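Local coordinates for protein Amy13K (Eubacterium rectale DSM 17629, PDB 6B3P) that binds starch-derived maltooligosaccharides through family 26 carbohydrate-binding modules, probably helping a surface-anchored gut bacterial alpha-amylase to hold its starch substrate, at residues A[105-117]-A[164-176]. Numbering follows the deposited sequence.
With GLC (alpha-D-glucopyranose), chain D; GLC (alpha-D-glucopyranose), chain B; EDO (1,2-ethanediol), chain G; FMT (formic acid), chain O.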
ATOM      1  N   ILE A 105      -5.325   6.165   1.521  1.00 36.06           N
ATOM      2  CA  ILE A 105      -4.847   6.905   2.684  1.00 39.46           C
ATOM      3  C   ILE A 105      -5.936   6.999   3.747  1.00 34.22           C
ATOM      4  O   ILE A 105      -7.033   7.498   3.487  1.00 36.93           O
ATOM      5  CB  ILE A 105      -4.381   8.322   2.300  1.00 36.18           C
ATOM      6  CG1 ILE A 105      -3.362   8.258   1.159  1.00 34.50           C
ATOM      7  CG2 ILE A 105      -3.764   9.024   3.506  1.00 37.37           C
ATOM      8  CD1 ILE A 105      -3.070   9.597   0.508  1.00 36.16           C
ATOM      9  N   HIS A 106      -5.617   6.511   4.942  1.00 32.73           N
ATOM     10  CA  HIS A 106      -6.534   6.536   6.074  1.00 39.71           C
ATOM     11  C   HIS A 106      -6.187   7.684   7.014  1.00 37.53           C
ATOM     12  O   HIS A 106      -5.023   7.858   7.378  1.00 36.79           O
ATOM     13  CB  HIS A 106      -6.484   5.211   6.840  1.00 41.51           C
ATOM     14  CG  HIS A 106      -6.685   4.003   5.979  1.00 45.48           C
ATOM     15  ND1 HIS A 106      -7.882   3.726   5.353  1.00 40.04           N
ATOM     16  CD2 HIS A 106      -5.846   2.994   5.646  1.00 36.27           C
ATOM     17  CE1 HIS A 106      -7.770   2.602   4.670  1.00 43.59           C
ATOM     18  NE2 HIS A 106      -6.543   2.137   4.832  1.00 40.46           N
ATOM     19  N   TYR A 107      -7.191   8.465   7.400  1.00 39.33           N
ATOM     20  CA  TYR A 107      -6.993   9.544   8.362  1.00 43.95           C
ATOM     21  C   TYR A 107      -7.848   9.363   9.609  1.00 42.07           C
ATOM     22  O   TYR A 107      -9.053   9.130   9.523  1.00 42.08           O
ATOM     23  CB  TYR A 107      -7.303  10.899   7.736  1.00 46.77           C
ATOM     24  CG  TYR A 107      -7.084  12.040   8.699  1.00 46.57           C
ATOM     25  CD1 TYR A 107      -5.813  12.332   9.176  1.00 43.58           C
ATOM     26  CD2 TYR A 107      -8.146  12.819   9.141  1.00 47.42           C
ATOM     27  CE1 TYR A 107      -5.602  13.369  10.063  1.00 44.23           C
ATOM     28  CE2 TYR A 107      -7.946  13.860  10.029  1.00 47.51           C
ATOM     29  CZ  TYR A 107      -6.673  14.130  10.486  1.00 49.18           C
ATOM     30  OH  TYR A 107      -6.469  15.165  11.367  1.00 52.40           O
ATOM     31  N   LEU A 108      -7.209   9.492  10.766  1.00 46.60           N
ATOM     32  CA  LEU A 108      -7.890   9.392  12.048  1.00 50.25           C
ATOM     33  C   LEU A 108      -8.377  10.759  12.510  1.00 47.62           C
ATOM     34  O   LEU A 108      -7.596  11.564  13.016  1.00 43.60           O
ATOM     35  CB  LEU A 108      -6.958   8.795  13.099  1.00 50.79           C
ATOM     36  CG  LEU A 108      -7.502   8.714  14.525  1.00 48.77           C
ATOM     37  CD1 LEU A 108      -8.731   7.828  14.586  1.00 48.66           C
ATOM     38  CD2 LEU A 108      -6.420   8.199  15.449  1.00 42.28           C
ATOM     39  N   ALA A 109      -9.669  11.014  12.338  1.00 49.20           N
ATOM     40  CA  ALA A 109     -10.256  12.274  12.770  1.00 53.47           C
ATOM     41  C   ALA A 109     -10.580  12.236  14.259  1.00 58.33           C
ATOM     42  O   ALA A 109     -11.305  11.354  14.725  1.00 57.77           O
ATOM     43  CB  ALA A 109     -11.506  12.580  11.966  1.00 53.86           C
ATOM     44  N   SER A 110     -10.033  13.199  14.996  1.00 56.88           N
ATOM     45  CA  SER A 110     -10.272  13.317  16.430  1.00 64.90           C
ATOM     46  C   SER A 110     -10.652  14.743  16.804  1.00 70.04           C
ATOM     47  O   SER A 110      -9.843  15.664  16.681  1.00 62.42           O
ATOM     48  CB  SER A 110      -9.035  12.892  17.224  1.00 66.98           C
ATOM     49  OG  SER A 110      -9.111  13.347  18.565  1.00 78.26           O
ATOM     50  N   GLY A 111     -11.885  14.914  17.266  1.00 78.45           N
ATOM     51  CA  GLY A 111     -12.355  16.199  17.751  1.00 72.71           C
ATOM     52  C   GLY A 111     -12.238  17.319  16.735  1.00 66.99           C
ATOM     53  O   GLY A 111     -11.766  18.410  17.056  1.00 65.98           O
ATOM     54  N   MET A 112     -12.666  17.043  15.507  1.00 65.05           N
ATOM     55  CA  MET A 112     -12.734  18.060  14.463  1.00 67.89           C
ATOM     56  C   MET A 112     -14.007  17.867  13.641  1.00 62.41           C
ATOM     57  O   MET A 112     -14.103  18.330  12.503  1.00 61.28           O
ATOM     58  CB  MET A 112     -11.492  18.007  13.567  1.00 69.13           C
ATOM     59  CG  MET A 112     -11.267  16.672  12.882  1.00 66.30           C
ATOM     60  SD  MET A 112      -9.702  16.616  11.982  1.00 58.03           S
ATOM     61  CE  MET A 112     -10.078  17.620  10.543  1.00 53.22           C
ATOM     62  N   GLY A 113     -14.981  17.179  14.231  1.00 64.63           N
ATOM     63  CA  GLY A 113     -16.285  16.999  13.619  1.00 65.15           C
ATOM     64  C   GLY A 113     -16.413  15.705  12.839  1.00 63.29           C
ATOM     65  O   GLY A 113     -15.559  14.823  12.944  1.00 62.04           O
ATOM     66  N   SER A 114     -17.482  15.597  12.054  1.00 67.10           N
ATOM     67  CA  SER A 114     -17.792  14.372  11.322  1.00 72.46           C
ATOM     68  C   SER A 114     -17.801  14.609   9.811  1.00 68.55           C
ATOM     69  O   SER A 114     -17.994  13.676   9.029  1.00 69.79           O
ATOM     70  CB  SER A 114     -19.142  13.813  11.778  1.00 78.79           C
ATOM     71  OG  SER A 114     -20.202  14.700  11.459  1.00 77.96           O
ATOM     72  N   THR A 115     -17.595  15.862   9.412  1.00 58.25           N
ATOM     73  CA  THR A 115     -17.463  16.219   8.004  1.00 66.21           C
ATOM     74  C   THR A 115     -15.996  16.461   7.685  1.00 62.69           C
ATOM     75  O   THR A 115     -15.434  17.495   8.050  1.00 55.27           O
ATOM     76  CB  THR A 115     -18.284  17.468   7.646  1.00 62.08           C
ATOM     77  OG1 THR A 115     -18.000  18.519   8.578  1.00 82.80           O
ATOM     78  CG2 THR A 115     -19.773  17.150   7.669  1.00 59.37           C
ATOM     79  N   ILE A 116     -15.384  15.496   7.005  1.00 57.18           N
ATOM     80  CA  ILE A 116     -13.957  15.530   6.716  1.00 49.81           C
ATOM     81  C   ILE A 116     -13.714  15.652   5.217  1.00 45.95           C
ATOM     82  O   ILE A 116     -14.444  15.075   4.409  1.00 45.72           O
ATOM     83  CB  ILE A 116     -13.245  14.269   7.248  1.00 51.96           C
ATOM     84  CG1 ILE A 116     -13.608  14.025   8.717  1.00 54.54           C
ATOM     85  CG2 ILE A 116     -11.732  14.387   7.076  1.00 46.46           C
ATOM     86  CD1 ILE A 116     -13.207  15.152   9.654  1.00 54.56           C
ATOM     87  N   TYR A 117     -12.681  16.409   4.862  1.00 42.59           N
ATOM     88  CA  TYR A 117     -12.312  16.637   3.472  1.00 44.50           C
ATOM     89  C   TYR A 117     -10.870  16.211   3.221  1.00 43.71           C
ATOM     90  O   TYR A 117     -10.052  16.190   4.141  1.00 34.63           O
ATOM     91  CB  TYR A 117     -12.477  18.114   3.106  1.00 49.99           C
ATOM     92  CG  TYR A 117     -13.891  18.633   3.199  1.00 47.10           C
ATOM     93  CD1 TYR A 117     -14.420  19.052   4.413  1.00 49.18           C
ATOM     94  CD2 TYR A 117     -14.693  18.719   2.070  1.00 51.38           C
ATOM     95  CE1 TYR A 117     -15.712  19.533   4.500  1.00 54.05           C
ATOM     96  CE2 TYR A 117     -15.983  19.199   2.144  1.00 51.63           C
ATOM     97  CZ  TYR A 117     -16.489  19.606   3.363  1.00 53.31           C
ATOM     98  OH  TYR A 117     -17.775  20.086   3.446  1.00 53.02           O
ATOM     99  N   SER A 164       0.747  15.116  -3.104  1.00 30.28           N
ATOM    100  CA  SER A 164       0.576  15.592  -1.740  1.00 28.53           C
ATOM    101  C   SER A 164      -0.898  15.776  -1.436  1.00 25.88           C
ATOM    102  O   SER A 164      -1.701  15.974  -2.346  1.00 30.73           O
ATOM    103  CB  SER A 164       1.323  16.908  -1.531  1.00 31.87           C
ATOM    104  OG  SER A 164       2.679  16.797  -1.927  1.00 31.53           O
ATOM    105  N   CYS A 165      -1.257  15.705  -0.159  1.00 28.59           N
ATOM    106  CA  CYS A 165      -2.636  15.946   0.238  1.00 35.60           C
ATOM    107  C   CYS A 165      -2.742  16.454   1.672  1.00 32.39           C
ATOM    108  O   CYS A 165      -1.780  16.406   2.439  1.00 32.69           O
ATOM    109  CB  CYS A 165      -3.475  14.676   0.073  1.00 28.71           C
ATOM    110  SG  CYS A 165      -3.060  13.353   1.227  1.00 37.04           S
ATOM    111  N   ILE A 166      -3.927  16.953   2.012  1.00 37.26           N
ATOM    112  CA  ILE A 166      -4.209  17.493   3.335  1.00 31.10           C
ATOM    113  C   ILE A 166      -5.602  17.064   3.771  1.00 28.24           C
ATOM    114  O   ILE A 166      -6.556  17.181   3.002  1.00 36.49           O
ATOM    115  CB  ILE A 166      -4.127  19.039   3.350  1.00 38.21           C
ATOM    116  CG1 ILE A 166      -2.704  19.511   3.048  1.00 31.93           C
ATOM    117  CG2 ILE A 166      -4.585  19.601   4.699  1.00 32.94           C
ATOM    118  CD1 ILE A 166      -2.628  20.978   2.689  1.00 38.09           C
ATOM    119  N   PHE A 167      -5.720  16.568   4.999  1.00 38.71           N
ATOM    120  CA  PHE A 167      -7.026  16.274   5.578  1.00 44.65           C
ATOM    121  C   PHE A 167      -7.478  17.478   6.398  1.00 42.77           C
ATOM    122  O   PHE A 167      -6.664  18.112   7.063  1.00 37.48           O
ATOM    123  CB  PHE A 167      -6.973  15.013   6.444  1.00 44.36           C
ATOM    124  CG  PHE A 167      -6.760  13.747   5.659  1.00 39.93           C
ATOM    125  CD1 PHE A 167      -7.832  13.092   5.071  1.00 41.81           C
ATOM    126  CD2 PHE A 167      -5.492  13.211   5.509  1.00 39.94           C
ATOM    127  CE1 PHE A 167      -7.643  11.926   4.350  1.00 34.37           C
ATOM    128  CE2 PHE A 167      -5.296  12.046   4.786  1.00 39.07           C
ATOM    129  CZ  PHE A 167      -6.373  11.404   4.207  1.00 33.40           C
ATOM    130  N   ASN A 168      -8.770  17.797   6.344  1.00 47.08           N
ATOM    131  CA  ASN A 168      -9.296  18.969   7.040  1.00 49.36           C
ATOM    132  C   ASN A 168     -10.805  18.882   7.251  1.00 50.76           C
ATOM    133  O   ASN A 168     -11.457  17.971   6.741  1.00 49.21           O
ATOM    134  CB  ASN A 168      -8.959  20.246   6.262  1.00 42.53           C
ATOM    135  CG  ASN A 168      -9.709  20.345   4.947  1.00 44.88           C
ATOM    136  OD1 ASN A 168     -10.871  20.751   4.909  1.00 44.56           O
ATOM    137  ND2 ASN A 168      -9.042  19.984   3.858  1.00 43.81           N
ATOM    138  N   ASN A 169     -11.349  19.837   8.006  1.00 57.65           N
ATOM    139  CA  ASN A 169     -12.786  19.895   8.270  1.00 57.93           C
ATOM    140  C   ASN A 169     -13.447  21.141   7.683  1.00 54.33           C
ATOM    141  O   ASN A 169     -14.616  21.411   7.955  1.00 51.99           O
ATOM    142  CB  ASN A 169     -13.054  19.832   9.780  1.00 58.07           C
ATOM    143  CG  ASN A 169     -12.436  20.995  10.543  1.00 57.79           C
ATOM    144  OD1 ASN A 169     -11.853  21.908   9.958  1.00 54.11           O
ATOM    145  ND2 ASN A 169     -12.570  20.964  11.866  1.00 59.76           N
ATOM    146  N   ASN A 170     -12.699  21.881   6.868  1.00 59.95           N
ATOM    147  CA  ASN A 170     -13.185  23.134   6.298  1.00 55.93           C
ATOM    148  C   ASN A 170     -13.656  24.094   7.386  1.00 59.06           C
ATOM    149  O   ASN A 170     -14.668  24.776   7.226  1.00 55.36           O
ATOM    150  CB  ASN A 170     -14.325  22.866   5.312  1.00 43.72           C
ATOM    151  CG  ASN A 170     -14.614  24.054   4.414  1.00 52.34           C
ATOM    152  OD1 ASN A 170     -13.776  24.940   4.247  1.00 54.09           O
ATOM    153  ND2 ASN A 170     -15.806  24.079   3.829  1.00 50.75           N
ATOM    154  N   ASN A 171     -12.925  24.139   8.495  1.00 59.90           N
ATOM    155  CA  ASN A 171     -13.323  24.961   9.630  1.00 55.61           C
ATOM    156  C   ASN A 171     -12.165  25.211  10.593  1.00 58.06           C
ATOM    157  O   ASN A 171     -12.344  25.204  11.812  1.00 60.39           O
ATOM    158  CB  ASN A 171     -14.490  24.298  10.372  1.00 60.87           C
ATOM    159  CG  ASN A 171     -15.240  25.261  11.274  1.00 65.40           C
ATOM    160  OD1 ASN A 171     -15.266  26.469  11.031  1.00 70.09           O
ATOM    161  ND2 ASN A 171     -15.856  24.728  12.326  1.00 66.16           N
ATOM    162  N   GLY A 172     -10.975  25.421  10.038  1.00 49.12           N
ATOM    163  CA  GLY A 172      -9.822  25.826  10.823  1.00 52.25           C
ATOM    164  C   GLY A 172      -8.903  24.706  11.277  1.00 56.43           C
ATOM    165  O   GLY A 172      -7.840  24.975  11.839  1.00 59.88           O
ATOM    166  N   THR A 173      -9.303  23.458  11.040  1.00 60.34           N
ATOM    167  CA  THR A 173      -8.489  22.309  11.430  1.00 65.55           C
ATOM    168  C   THR A 173      -8.025  21.532  10.200  1.00 58.07           C
ATOM    169  O   THR A 173      -8.832  21.117   9.370  1.00 47.82           O
ATOM    170  CB  THR A 173      -9.256  21.360  12.376  1.00 59.34           C
ATOM    171  OG1 THR A 173      -9.736  22.094  13.508  1.00 64.25           O
ATOM    172  CG2 THR A 173      -8.354  20.227  12.863  1.00 52.30           C
ATOM    173  N   GLN A 174      -6.713  21.346  10.091  1.00 47.56           N
ATOM    174  CA  GLN A 174      -6.128  20.622   8.970  1.00 47.13           C
ATOM    175  C   GLN A 174      -4.801  19.985   9.367  1.00 45.19           C
ATOM    176  O   GLN A 174      -4.201  20.363  10.372  1.00 44.66           O
ATOM    177  CB  GLN A 174      -5.919  21.556   7.776  1.00 48.41           C
ATOM    178  CG  GLN A 174      -4.818  22.593   7.981  1.00 43.10           C
ATOM    179  CD  GLN A 174      -4.617  23.482   6.767  1.00 47.20           C
ATOM    180  OE1 GLN A 174      -3.579  23.427   6.108  1.00 48.13           O
ATOM    181  NE2 GLN A 174      -5.609  24.311   6.471  1.00 41.35           N
ATOM    182  N   THR A 175      -4.348  19.024   8.567  1.00 43.81           N
ATOM    183  CA  THR A 175      -3.058  18.377   8.791  1.00 43.12           C
ATOM    184  C   THR A 175      -1.931  19.193   8.172  1.00 38.14           C
ATOM    185  O   THR A 175      -2.174  20.135   7.417  1.00 40.50           O
ATOM    186  CB  THR A 175      -3.021  16.956   8.184  1.00 46.41           C
ATOM    187  OG1 THR A 175      -3.151  17.035   6.759  1.00 38.48           O
ATOM    188  CG2 THR A 175      -4.141  16.093   8.743  1.00 45.73           C
ATOM    189  N   ASP A 176      -0.696  18.824   8.495  1.00 36.22           N
ATOM    190  CA  ASP A 176       0.457  19.284   7.732  1.00 44.82           C
ATOM    191  C   ASP A 176       0.328  18.771   6.308  1.00 41.58           C
ATOM    192  O   ASP A 176      -0.494  17.898   6.027  1.00 32.08           O
ATOM    193  CB  ASP A 176       1.771  18.779   8.336  1.00 48.76           C
ATOM    194  CG  ASP A 176       2.056  19.364   9.702  1.00 59.20           C
ATOM    195  OD1 ASP A 176       1.712  20.540   9.934  1.00 64.15           O
ATOM    196  OD2 ASP A 176       2.641  18.646  10.542  1.00 62.64           O
TER
HETATM  197  C1  GLC D   1      -5.921  26.552   2.022  1.00 46.50           C
HETATM  198  C2  GLC D   1      -5.081  25.696   2.956  1.00 44.51           C
HETATM  199  C3  GLC D   1      -3.674  25.548   2.474  1.00 36.66           C
HETATM  200  C4  GLC D   1      -3.682  25.082   1.052  1.00 35.94           C
HETATM  201  C5  GLC D   1      -4.510  26.009   0.191  1.00 34.63           C
HETATM  202  C6  GLC D   1      -4.583  25.541  -1.237  1.00 40.01           C
HETATM  203  O1  GLC D   1      -5.601  27.943   2.108  0.50 38.76           O
HETATM  204  O2  GLC D   1      -5.034  26.248   4.231  1.00 41.10           O
HETATM  205  O3  GLC D   1      -2.974  24.604   3.250  1.00 50.01           O
HETATM  206  O4  GLC D   1      -2.348  25.043   0.600  1.00 38.05           O
HETATM  207  O5  GLC D   1      -5.798  26.057   0.705  1.00 34.57           O
HETATM  208  O6  GLC D   1      -5.193  26.478  -2.068  1.00 37.70           O
HETATM  209  C1  GLC B   2      -1.860  23.745   0.317  1.00 35.64           C
HETATM  210  C2  GLC B   2      -0.500  23.612   0.941  1.00 36.45           C
HETATM  211  C3  GLC B   2       0.513  24.432   0.181  1.00 37.75           C
HETATM  212  C4  GLC B   2       0.471  24.095  -1.282  1.00 34.27           C
HETATM  213  C5  GLC B   2      -0.932  24.267  -1.803  1.00 34.56           C
HETATM  214  C6  GLC B   2      -1.029  23.927  -3.274  1.00 36.59           C
HETATM  215  O2  GLC B   2      -0.562  23.987   2.292  1.00 34.81           O
HETATM  216  O3  GLC B   2       1.793  24.166   0.664  1.00 34.88           O
HETATM  217  O4  GLC B   2       1.426  24.880  -1.986  1.00 40.33           O
HETATM  218  O5  GLC B   2      -1.790  23.442  -1.056  1.00 36.47           O
HETATM  219  O6  GLC B   2      -2.305  24.153  -3.816  1.00 38.34           O
HETATM  220  C1  EDO G 408      -9.851  26.112   6.597  1.00 61.60           C
HETATM  221  O1  EDO G 408     -11.040  25.671   5.929  1.00 62.14           O
HETATM  222  C2  EDO G 408      -9.204  24.943   7.333  1.00 56.02           C
HETATM  223  O2  EDO G 408     -10.144  23.869   7.465  1.00 53.13           O
HETATM  224  C   FMT O 416      -5.090  22.529  12.810  1.00 62.16           C
HETATM  225  O1  FMT O 416      -5.022  23.410  11.954  1.00 55.66           O
HETATM  226  O2  FMT O 416      -4.132  22.247  13.529  1.00 61.56           O
HETATM  227  O   HOH W   1     -17.926  22.323   5.297  1.00 49.05           O
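Tyr107 and Phe167 are stacked in nearly parallel planes (6°) but slid apart, so that each CB, not the ring, lies over the other ring's centre. Tyr107 CB stands 3.4 Å from the Phe167 ring centroid, and Phe167 CB lies over one face of the Tyr107 ring in return, a reciprocal pair of CH-pi contacts. With CG anti to the backbone N (chi1 -179°), the tyrosine reaches on to Thr175, whose CG2 lies 3.4 Å from Tyr107 CE1; Tyr107 OH hydrogen-bonds to Gly193 O. Ile105 CG2 meets the Phe167 ring at its edge, while Ile105 CD1 touches Cys165 SG.

These side chains form part of the interior of the CBM26 beta sandwich, where strand 101-108 of one sheet faces strand 163-168 of the other, with Thr175 joining from the following loop; the segments 105-108 and 164-168 run at 33° to each other. On the opposite side of strand 163-168 Ile166 faces the glycan, joined by Gln174 from that loop: Gln174 NE2 donates to O2 of the chain D glucose (3.0 Å) and Gln174 OE1 accepts from O3 of the same sugar.

Backbone bonds join Tyr117 and Asn168 as an antiparallel hydrogen-bonded pair, with Tyr117 N 2.7 Å from Asn168 O. Beyond it, Asn168 OD1 takes the N-H of Asn170 on an in-plane lone pair, forming an Asx turn. Asn169 uses both ends of its amide: ND2 donates to Met112 O (3.1 Å), whereas OD1 accepts from Thr173 N. Met112 CE packs against the Asn168-Asn169 peptide and Thr173 CG2.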